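Local coordinates for PR domain zinc finger protein 2 (Homo sapiens, PDB 2QPW) that methylates histone H3 at its ninth residue, a lysine, using S-adenosyl-L-methionine through this PR (SET-type) domain, and may also act as a DNA-binding transcription factor, at residues A[28-33]-A[53-58]; A[49-54]-A[125-130]; A[63-68]-A[88-93]. All coordinates share one frame; numbering follows the deposited sequence.

Interaction 1 of 3, residues A[28-33]-A[53-58]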
loop_
_atom_site.group_PDB
_atom_site.type_symbol
_atom_site.label_atom_id
_atom_site.label_comp_id
_atom_site.label_asym_id
_atom_site.label_seq_id
_atom_site.Cartn_x
_atom_site.Cartn_y
_atom_site.Cartn_z
ATOM N N PRO A 28 -7.396 6.770 -9.607
ATOM C CA PRO A 28 -7.444 6.764 -11.063
ATOM C C PRO A 28 -8.350 5.621 -11.567
ATOM O O PRO A 28 -8.726 4.749 -10.794
ATOM C CB PRO A 28 -5.983 6.481 -11.455
ATOM C CG PRO A 28 -5.486 5.595 -10.311
ATOM C CD PRO A 28 -6.124 6.200 -9.091
ATOM N N GLU A 29 -8.686 5.656 -12.857
ATOM C CA GLU A 29 -9.627 4.699 -13.446
ATOM C C GLU A 29 -9.228 3.229 -13.235
ATOM O O GLU A 29 -10.112 2.398 -13.001
ATOM C CB GLU A 29 -9.783 4.995 -14.943
ATOM C CG GLU A 29 -10.923 4.229 -15.651
ATOM C CD GLU A 29 -11.079 4.612 -17.120
ATOM O OE1 GLU A 29 -10.604 5.694 -17.532
ATOM O OE2 GLU A 29 -11.718 3.837 -17.863
ATOM N N GLU A 30 -7.920 2.934 -13.333
ATOM C CA GLU A 30 -7.315 1.560 -13.308
ATOM C C GLU A 30 -7.553 0.773 -12.043
ATOM O O GLU A 30 -7.295 -0.447 -12.022
ATOM C CB GLU A 30 -5.749 1.632 -13.341
ATOM C CG GLU A 30 -5.117 2.307 -14.464
ATOM C CD GLU A 30 -4.992 3.779 -14.209
ATOM O OE1 GLU A 30 -3.902 4.220 -13.808
ATOM O OE2 GLU A 30 -5.981 4.487 -14.367
ATOM N N VAL A 31 -7.937 1.464 -10.961
ATOM C CA VAL A 31 -8.101 0.806 -9.658
ATOM C C VAL A 31 -9.432 1.117 -8.958
ATOM O O VAL A 31 -10.100 2.140 -9.274
ATOM C CB VAL A 31 -6.895 1.144 -8.664
ATOM C CG1 VAL A 31 -5.557 0.828 -9.344
ATOM C CG2 VAL A 31 -6.942 2.606 -8.204
ATOM N N ARG A 32 -9.817 0.243 -8.021
ATOM C CA ARG A 32 -10.993 0.483 -7.151
ATOM C C ARG A 32 -10.699 -0.041 -5.753
ATOM O O ARG A 32 -9.852 -0.938 -5.588
ATOM C CB ARG A 32 -12.250 -0.238 -7.704
ATOM C CG ARG A 32 -12.220 -1.769 -7.593
ATOM C CD ARG A 32 -13.628 -2.377 -7.869
ATOM N NE ARG A 32 -14.025 -2.157 -9.268
ATOM C CZ ARG A 32 -14.925 -1.255 -9.674
ATOM N NH1 ARG A 32 -15.564 -0.477 -8.794
ATOM N NH2 ARG A 32 -15.196 -1.132 -10.963
ATOM N N LEU A 33 -11.401 0.495 -4.750
ATOM C CA LEU A 33 -11.323 -0.040 -3.367
ATOM C C LEU A 33 -12.388 -1.114 -3.122
ATOM O O LEU A 33 -13.558 -0.937 -3.525
ATOM C CB LEU A 33 -11.496 1.101 -2.339
ATOM C CG LEU A 33 -10.483 2.256 -2.412
ATOM C CD1 LEU A 33 -10.660 3.129 -1.171
ATOM C CD2 LEU A 33 -9.044 1.743 -2.467
ATOM N N LYS A 53 3.200 -3.288 -17.185
ATOM C CA LYS A 53 4.408 -3.295 -16.361
ATOM C C LYS A 53 5.034 -1.899 -16.400
ATOM O O LYS A 53 5.052 -1.238 -17.456
ATOM C CB LYS A 53 5.387 -4.347 -16.889
ATOM C CG LYS A 53 6.663 -4.539 -16.079
ATOM C CD LYS A 53 7.539 -5.645 -16.731
ATOM C CE LYS A 53 8.856 -5.782 -15.946
ATOM N NZ LYS A 53 9.817 -6.691 -16.629
ATOM N N GLY A 54 5.577 -1.440 -15.271
ATOM C CA GLY A 54 6.144 -0.089 -15.199
ATOM C C GLY A 54 5.228 1.102 -14.889
ATOM O O GLY A 54 5.718 2.235 -14.750
ATOM N N LYS A 55 3.928 0.881 -14.734
ATOM C CA LYS A 55 2.993 1.951 -14.370
ATOM C C LYS A 55 3.256 2.448 -12.924
ATOM O O LYS A 55 3.345 1.624 -12.012
ATOM C CB LYS A 55 1.541 1.467 -14.526
ATOM C CG LYS A 55 0.434 2.442 -14.056
ATOM C CD LYS A 55 0.358 3.748 -14.925
ATOM C CE LYS A 55 -0.759 4.674 -14.397
ATOM N NZ LYS A 55 -0.864 5.961 -15.174
ATOM N N LYS A 56 3.356 3.774 -12.749
ATOM C CA LYS A 56 3.641 4.432 -11.446
ATOM C C LYS A 56 2.391 5.024 -10.786
ATOM O O LYS A 56 1.597 5.714 -11.435
ATOM C CB LYS A 56 4.632 5.574 -11.684
ATOM C CG LYS A 56 5.141 6.273 -10.455
ATOM C CD LYS A 56 6.302 7.189 -10.844
ATOM C CE LYS A 56 5.936 8.247 -11.881
ATOM N NZ LYS A 56 5.205 9.396 -11.297
ATOM N N PHE A 57 2.230 4.782 -9.496
ATOM C CA PHE A 57 1.135 5.379 -8.715
ATOM C C PHE A 57 1.725 6.131 -7.530
ATOM O O PHE A 57 2.763 5.722 -7.007
ATOM C CB PHE A 57 0.247 4.286 -8.169
ATOM C CG PHE A 57 -0.416 3.442 -9.245
ATOM C CD1 PHE A 57 -0.018 2.120 -9.452
ATOM C CD2 PHE A 57 -1.452 3.967 -10.003
ATOM C CE1 PHE A 57 -0.654 1.314 -10.429
ATOM C CE2 PHE A 57 -2.070 3.202 -10.992
ATOM C CZ PHE A 57 -1.675 1.870 -11.202
ATOM N N GLY A 58 1.048 7.190 -7.088
ATOM C CA GLY A 58 1.511 7.945 -5.921
ATOM C C GLY A 58 1.500 9.472 -6.133
ATOM O O GLY A 58 0.957 9.962 -7.130
HETATM O O HOH W 1 -3.087 6.469 -13.319
#

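Interaction 2 of 3, residues A[49-54]-A[125-130]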
loop_
_atom_site.group_PDB
_atom_site.type_symbol
_atom_site.label_atom_id
_atom_site.label_comp_id
_atom_site.label_asym_id
_atom_site.label_seq_id
_atom_site.Cartn_x
_atom_site.Cartn_y
_atom_site.Cartn_z
ATOM N N LYS A 49 -9.015 -2.911 -14.902
ATOM C CA LYS A 49 -8.667 -3.058 -16.318
ATOM C C LYS A 49 -7.177 -3.430 -16.403
ATOM O O LYS A 49 -6.472 -3.357 -15.379
ATOM C CB LYS A 49 -8.958 -1.741 -17.047
ATOM C CG LYS A 49 -8.093 -0.550 -16.700
ATOM C CD LYS A 49 -8.616 0.730 -17.409
ATOM C CE LYS A 49 -8.127 0.764 -18.851
ATOM N NZ LYS A 49 -8.332 2.063 -19.580
ATOM N N PRO A 50 -6.687 -3.858 -17.589
ATOM C CA PRO A 50 -5.250 -4.229 -17.674
ATOM C C PRO A 50 -4.320 -3.057 -17.323
ATOM O O PRO A 50 -4.530 -1.916 -17.791
ATOM C CB PRO A 50 -5.063 -4.622 -19.159
ATOM C CG PRO A 50 -6.439 -4.994 -19.624
ATOM C CD PRO A 50 -7.385 -4.063 -18.879
ATOM N N ILE A 51 -3.316 -3.346 -16.498
ATOM C CA ILE A 51 -2.288 -2.343 -16.101
ATOM C C ILE A 51 -0.940 -2.870 -16.626
ATOM O O ILE A 51 -0.554 -3.997 -16.318
ATOM C CB ILE A 51 -2.236 -2.140 -14.535
ATOM C CG1 ILE A 51 -3.638 -1.799 -13.958
ATOM C CG2 ILE A 51 -1.215 -1.000 -14.169
ATOM C CD1 ILE A 51 -3.709 -1.666 -12.405
ATOM N N LEU A 52 -0.247 -2.057 -17.430
ATOM C CA LEU A 52 1.074 -2.394 -17.973
ATOM C C LEU A 52 2.187 -2.480 -16.911
ATOM O O LEU A 52 2.127 -1.817 -15.866
ATOM C CB LEU A 52 1.492 -1.335 -18.999
ATOM C CG LEU A 52 0.491 -0.895 -20.092
ATOM C CD1 LEU A 52 1.122 0.115 -21.087
ATOM C CD2 LEU A 52 -0.006 -2.101 -20.796
ATOM N N LYS A 53 3.200 -3.288 -17.185
ATOM C CA LYS A 53 4.408 -3.295 -16.361
ATOM C C LYS A 53 5.034 -1.899 -16.400
ATOM O O LYS A 53 5.052 -1.238 -17.456
ATOM C CB LYS A 53 5.387 -4.347 -16.889
ATOM C CG LYS A 53 6.663 -4.539 -16.079
ATOM C CD LYS A 53 7.539 -5.645 -16.731
ATOM C CE LYS A 53 8.856 -5.782 -15.946
ATOM N NZ LYS A 53 9.817 -6.691 -16.629
ATOM N N GLY A 54 5.577 -1.440 -15.271
ATOM C CA GLY A 54 6.144 -0.089 -15.199
ATOM C C GLY A 54 5.228 1.102 -14.889
ATOM O O GLY A 54 5.718 2.235 -14.750
ATOM N N TYR A 125 4.633 3.748 -5.945
ATOM C CA TYR A 125 4.543 2.292 -6.165
ATOM C C TYR A 125 4.590 2.080 -7.683
ATOM O O TYR A 125 3.878 2.794 -8.432
ATOM C CB TYR A 125 3.212 1.739 -5.632
ATOM C CG TYR A 125 3.034 1.689 -4.110
ATOM C CD1 TYR A 125 4.110 1.937 -3.227
ATOM C CD2 TYR A 125 1.798 1.370 -3.556
ATOM C CE1 TYR A 125 3.936 1.843 -1.826
ATOM C CE2 TYR A 125 1.615 1.272 -2.172
ATOM C CZ TYR A 125 2.696 1.521 -1.319
ATOM O OH TYR A 125 2.494 1.404 0.041
ATOM N N LYS A 126 5.420 1.145 -8.142
ATOM C CA LYS A 126 5.542 0.851 -9.580
ATOM C C LYS A 126 5.172 -0.618 -9.805
ATOM O O LYS A 126 5.479 -1.462 -8.952
ATOM C CB LYS A 126 6.958 1.135 -10.061
ATOM C CG LYS A 126 7.117 1.033 -11.571
ATOM C CD LYS A 126 8.505 1.434 -12.057
ATOM C CE LYS A 126 8.555 2.849 -12.536
ATOM N NZ LYS A 126 9.899 3.080 -13.175
ATOM N N THR A 127 4.504 -0.925 -10.919
ATOM C CA THR A 127 4.134 -2.331 -11.191
ATOM C C THR A 127 5.353 -3.148 -11.660
ATOM O O THR A 127 6.122 -2.739 -12.563
ATOM C CB THR A 127 2.961 -2.489 -12.208
ATOM O OG1 THR A 127 3.346 -1.911 -13.454
ATOM C CG2 THR A 127 1.655 -1.783 -11.705
ATOM N N LEU A 128 5.505 -4.315 -11.031
ATOM C CA LEU A 128 6.626 -5.225 -11.220
ATOM C C LEU A 128 6.373 -6.128 -12.427
ATOM O O LEU A 128 7.303 -6.673 -13.044
ATOM C CB LEU A 128 6.753 -6.061 -9.933
ATOM C CG LEU A 128 7.858 -7.094 -9.754
ATOM C CD1 LEU A 128 9.234 -6.495 -10.047
ATOM C CD2 LEU A 128 7.787 -7.647 -8.302
ATOM N N LYS A 129 5.088 -6.323 -12.726
ATOM C CA LYS A 129 4.613 -7.210 -13.787
ATOM C C LYS A 129 3.249 -6.683 -14.191
ATOM O O LYS A 129 2.669 -5.873 -13.437
ATOM C CB LYS A 129 4.505 -8.658 -13.289
ATOM C CG LYS A 129 3.535 -8.911 -12.147
ATOM C CD LYS A 129 3.931 -10.197 -11.407
ATOM C CE LYS A 129 2.716 -10.963 -10.942
ATOM N NZ LYS A 129 3.106 -12.360 -10.576
ATOM N N PRO A 130 2.736 -7.077 -15.379
ATOM C CA PRO A 130 1.359 -6.707 -15.748
ATOM C C PRO A 130 0.306 -7.193 -14.749
ATOM O O PRO A 130 0.442 -8.266 -14.156
ATOM C CB PRO A 130 1.158 -7.383 -17.125
ATOM C CG PRO A 130 2.552 -7.632 -17.623
ATOM C CD PRO A 130 3.398 -7.877 -16.437
#

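Interaction 3 of 3, residues A[63-68]-A[88-93]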
loop_
_atom_site.group_PDB
_atom_site.type_symbol
_atom_site.label_atom_id
_atom_site.label_comp_id
_atom_site.label_asym_id
_atom_site.label_seq_id
_atom_site.Cartn_x
_atom_site.Cartn_y
_atom_site.Cartn_z
ATOM N N ASP A 63 1.601 11.609 7.858
ATOM C CA ASP A 63 2.198 12.516 8.861
ATOM C C ASP A 63 3.687 12.176 9.058
ATOM O O ASP A 63 4.031 11.003 9.135
ATOM C CB ASP A 63 1.441 12.354 10.207
ATOM C CG ASP A 63 0.135 13.162 10.288
ATOM O OD1 ASP A 63 -0.192 14.003 9.391
ATOM O OD2 ASP A 63 -0.554 12.976 11.319
ATOM N N LYS A 64 4.548 13.186 9.151
ATOM C CA LYS A 64 5.990 12.970 9.478
ATOM C C LYS A 64 6.149 12.760 10.993
ATOM O O LYS A 64 5.740 13.632 11.780
ATOM C CB LYS A 64 6.806 14.203 9.068
ATOM C CG LYS A 64 7.228 14.213 7.649
ATOM C CD LYS A 64 8.214 15.369 7.344
ATOM C CE LYS A 64 7.928 15.822 5.913
ATOM N NZ LYS A 64 9.078 16.490 5.274
ATOM N N LYS A 65 6.695 11.614 11.397
ATOM C CA LYS A 65 6.879 11.287 12.817
ATOM C C LYS A 65 8.242 10.606 13.033
ATOM O O LYS A 65 8.795 9.989 12.107
ATOM C CB LYS A 65 5.782 10.334 13.320
ATOM C CG LYS A 65 4.325 10.816 13.103
ATOM C CD LYS A 65 3.359 9.825 13.714
ATOM C CE LYS A 65 1.922 10.212 13.430
ATOM N NZ LYS A 65 1.031 9.201 14.029
ATOM N N LYS A 66 8.795 10.727 14.242
ATOM C CA LYS A 66 10.022 9.959 14.572
ATOM C C LYS A 66 9.677 8.476 14.729
ATOM O O LYS A 66 8.548 8.133 15.099
ATOM C CB LYS A 66 10.682 10.443 15.867
ATOM C CG LYS A 66 10.999 11.914 15.930
ATOM C CD LYS A 66 11.662 12.235 17.272
ATOM C CE LYS A 66 10.613 12.295 18.387
ATOM N NZ LYS A 66 11.289 12.345 19.712
ATOM N N ARG A 67 10.660 7.604 14.475
ATOM C CA ARG A 67 10.429 6.145 14.620
ATOM C C ARG A 67 9.809 5.773 15.971
ATOM O O ARG A 67 8.966 4.852 16.052
ATOM C CB ARG A 67 11.723 5.351 14.377
ATOM C CG ARG A 67 11.552 3.808 14.404
ATOM C CD ARG A 67 10.827 3.302 13.132
ATOM N NE ARG A 67 10.074 2.045 13.290
ATOM C CZ ARG A 67 8.825 1.945 13.769
ATOM N NH1 ARG A 67 8.175 3.022 14.185
ATOM N NH2 ARG A 67 8.223 0.757 13.854
ATOM N N SER A 68 10.233 6.463 17.040
ATOM C CA SER A 68 9.749 6.157 18.396
ATOM C C SER A 68 8.258 6.491 18.625
ATOM O O SER A 68 7.684 6.114 19.656
ATOM C CB SER A 68 10.644 6.831 19.453
ATOM O OG SER A 68 10.587 8.251 19.376
ATOM N N CYS A 88 9.347 8.740 9.672
ATOM C CA CYS A 88 8.287 7.813 9.231
ATOM C C CYS A 88 7.176 8.650 8.616
ATOM O O CYS A 88 6.802 9.700 9.174
ATOM C CB CYS A 88 7.719 7.028 10.416
ATOM S SG CYS A 88 8.926 5.946 11.185
ATOM N N ILE A 89 6.648 8.193 7.477
ATOM C CA ILE A 89 5.518 8.842 6.783
ATOM C C ILE A 89 4.299 7.954 7.104
ATOM O O ILE A 89 4.197 6.841 6.560
ATOM C CB ILE A 89 5.812 8.877 5.270
ATOM C CG1 ILE A 89 7.166 9.573 4.982
ATOM C CG2 ILE A 89 4.662 9.561 4.496
ATOM C CD1 ILE A 89 7.324 11.033 5.605
ATOM N N ASP A 90 3.452 8.415 8.026
ATOM C CA ASP A 90 2.492 7.545 8.718
ATOM C C ASP A 90 1.050 7.832 8.273
ATOM O O ASP A 90 0.519 8.928 8.524
ATOM C CB ASP A 90 2.590 7.757 10.242
ATOM C CG ASP A 90 1.739 6.771 11.029
ATOM O OD1 ASP A 90 1.262 5.770 10.444
ATOM O OD2 ASP A 90 1.581 6.984 12.260
ATOM N N ALA A 91 0.439 6.847 7.609
ATOM C CA ALA A 91 -0.945 6.942 7.135
ATOM C C ALA A 91 -1.866 6.015 7.937
ATOM O O ALA A 91 -2.962 5.668 7.476
ATOM C CB ALA A 91 -1.038 6.631 5.614
ATOM N N THR A 92 -1.438 5.608 9.135
ATOM C CA THR A 92 -2.307 4.806 10.028
ATOM C C THR A 92 -3.718 5.431 10.163
ATOM O O THR A 92 -4.732 4.717 10.075
ATOM C CB THR A 92 -1.651 4.542 11.437
ATOM O OG1 THR A 92 -0.409 3.850 11.268
ATOM C CG2 THR A 92 -2.544 3.688 12.296
ATOM N N ASP A 93 -3.762 6.761 10.341
ATOM C CA ASP A 93 -5.014 7.545 10.299
ATOM C C ASP A 93 -5.319 7.858 8.818
ATOM O O ASP A 93 -4.589 8.597 8.169
ATOM C CB ASP A 93 -4.826 8.850 11.103
ATOM C CG ASP A 93 -6.058 9.756 11.075
ATOM O OD1 ASP A 93 -7.035 9.437 10.346
ATOM O OD2 ASP A 93 -6.009 10.811 11.777
#

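Interaction 1 of 3, residues A[28-33]-A[53-58]
Glu30 OE1 is the polar focus of this contact: the end of the Lys55 chain and the ring edge of Phe57 both approach it, and a water lies beside it. Glu30 lies within a type I beta turn from Pro28 to Val31 that leads into strand 31-35 of the PR domain, a SET-type fold; Lys55 and Phe57 belong to the chain entering and forming strand 56-57. The salt bridge from Glu30 OE1 to Lys55 NZ is long, at 3.8 Å, and a water may help to span it. Lys55 NZ donates to this water over 2.9 Å, while the water's link to Glu30 OE1 is implausibly short and its exact length doubtful. Of the lysine's own atoms CE comes nearer to Glu30 OE1 than NZ does, at 3.2 Å, and the two side chains cross at about a right angle. Glu30 CG stands anti to the carbonyl carbon (chi1 -58°), and the chain then bends at chi2 (87°). Lys55 is likewise bent at chi2, and the ammonium stays short of close contact with the carboxylate.

Phe57 supplies the apolar half. Glu30 OE1 lies at the ring edge near the ring plane, 3.5 Å from Phe57 CE2, with carboxylate and ring 29° apart; a negatively charged carboxylate oxygen beside ring hydrogens is probably mildly favourable. Trp99 meets the same ring edge-to-face and also touches Pro28, while Val31 packs on Val45 of strand 43-47. The contact thus joins the turn before one small sheet to the outermost strand of another. The turn's own bond, Val31 N to Pro28 O, is weak at 3.4 Å. Obliquely around Phe57, Pro28 CG approaches CE2 at 4.2 Å and Val31 CG1 approaches CZ at 4.4 Å.

Interaction 2 of 3, residues A[49-54]-A[125-130]
Two flat peptide carbonyls, of Leu52 and Thr127, each accept a donor from the other segment. In the plane of the Leu52 carbonyl, on a lone pair of its oxygen, the hydroxyl Thr127 OG1 donates over 2.7 Å. The carbonyl of Thr127 is met differently: Gly54 N donates to Thr127 O at 3.1 Å, nearly straight at 160° but tilted 31° from the carbonyl plane. Thr127 therefore offers a side-chain donor and a backbone acceptor to the same short loop of the SET-type domain. Its chi1 of 61° sets OG1 between the backbone N and the carbonyl carbon, while CG2, beside the backbone N, packs against Ile51 CG2 at 3.9 Å.

Two lysines contribute by their methylenes. Lys53 is extended, its CG anti to the backbone N, and CE comes to 3.4 Å from Leu128 O; nearer its base, Lys53 CB touches the proline ring at Pro130 CD. Lys126 lies against the carbonyl oxygen of Gly54, with CG 3.7 Å from Gly54 O and CE equally near. Pro130, which has no N-H, offers its CA-H to Ile51 O, with CA 3.4 Å from that oxygen.

Backbone pairing continues beyond both ends of the contact, Ile51 with Ile131 and Lys55 with Thr127. The loop 49-54 brings the chain from strand 43-47 to strand 56-57, which pairs antiparallel with strand 122-127. Strand 104-119 flanks strand 122-127 across the sheet, where Leu114 touches Thr127 and Phe115 and Leu117 touch Lys126.

Interaction 3 of 3, residues A[63-68]-A[88-93]
Lys65 NZ and Asp90 OD2 form a 2.9 Å salt bridge between strand 63-65, outermost in a three-stranded antiparallel sheet of the PR domain, and strand 85-90 in its middle. The ammonium meets OD2 on its anti side, 26° out of the carboxylate plane. Lys65 is extended beyond CG, and its chain crosses Asp90 obliquely. On this same face Cys88 SG lies 3.8 Å from Arg67 CD. Lys64 and Ile89 point together to the other face, CG of Lys64 touching CD1 of Ile89 at 3.8 Å.

Beneath these side chains, two hydrogen-bonded pairs fix the register. Asp63 and Asp90 exchange backbone bonds, as do Lys65 and Cys88, with Cys88 N to Lys65 O at 2.8 Å; Lys64 and Ile89 form the non-hydrogen-bonded pair between them.

The carboxylate of Asp90 is also held by the chain that follows it. OD1 accepts Thr92 N at 3.0 Å from above the carboxylate plane, an Asx turn just where strand 85-90 ends, and takes Thr92 OG1 at 2.7 Å on its syn lone pair. Further out, Asn72 bonds Thr92 OG1, Lys71 makes a second salt bridge to Asp90 OD2, and Lys96 pairs with Asp63 OD2. With two ammonium groups on one oxygen and two donors on the other, the buried carboxylate of Asp90 is probably stabilised as the anion.

Interactions 1 and 2 adjoin, their centres about 8 Å apart; they share Lys53 and Gly54 and both reach the mixed sheet in which strand 56-57 pairs with strand 122-127. Interaction 1 ties strand 31-35 and its preceding turn to that sheet, and interaction 2 holds the loop leading into it. Interaction 3 lies in a separate antiparallel sheet across the chain's centre, about 24 Å from interaction 1 and about 27 Å from interaction 2 between centres. Along the chain it follows interaction 1, and both its segments fall between the two halves of interaction 2. Interaction 2 brings together the most widely separated segments, while the other two close shorter excursions of one PR domain.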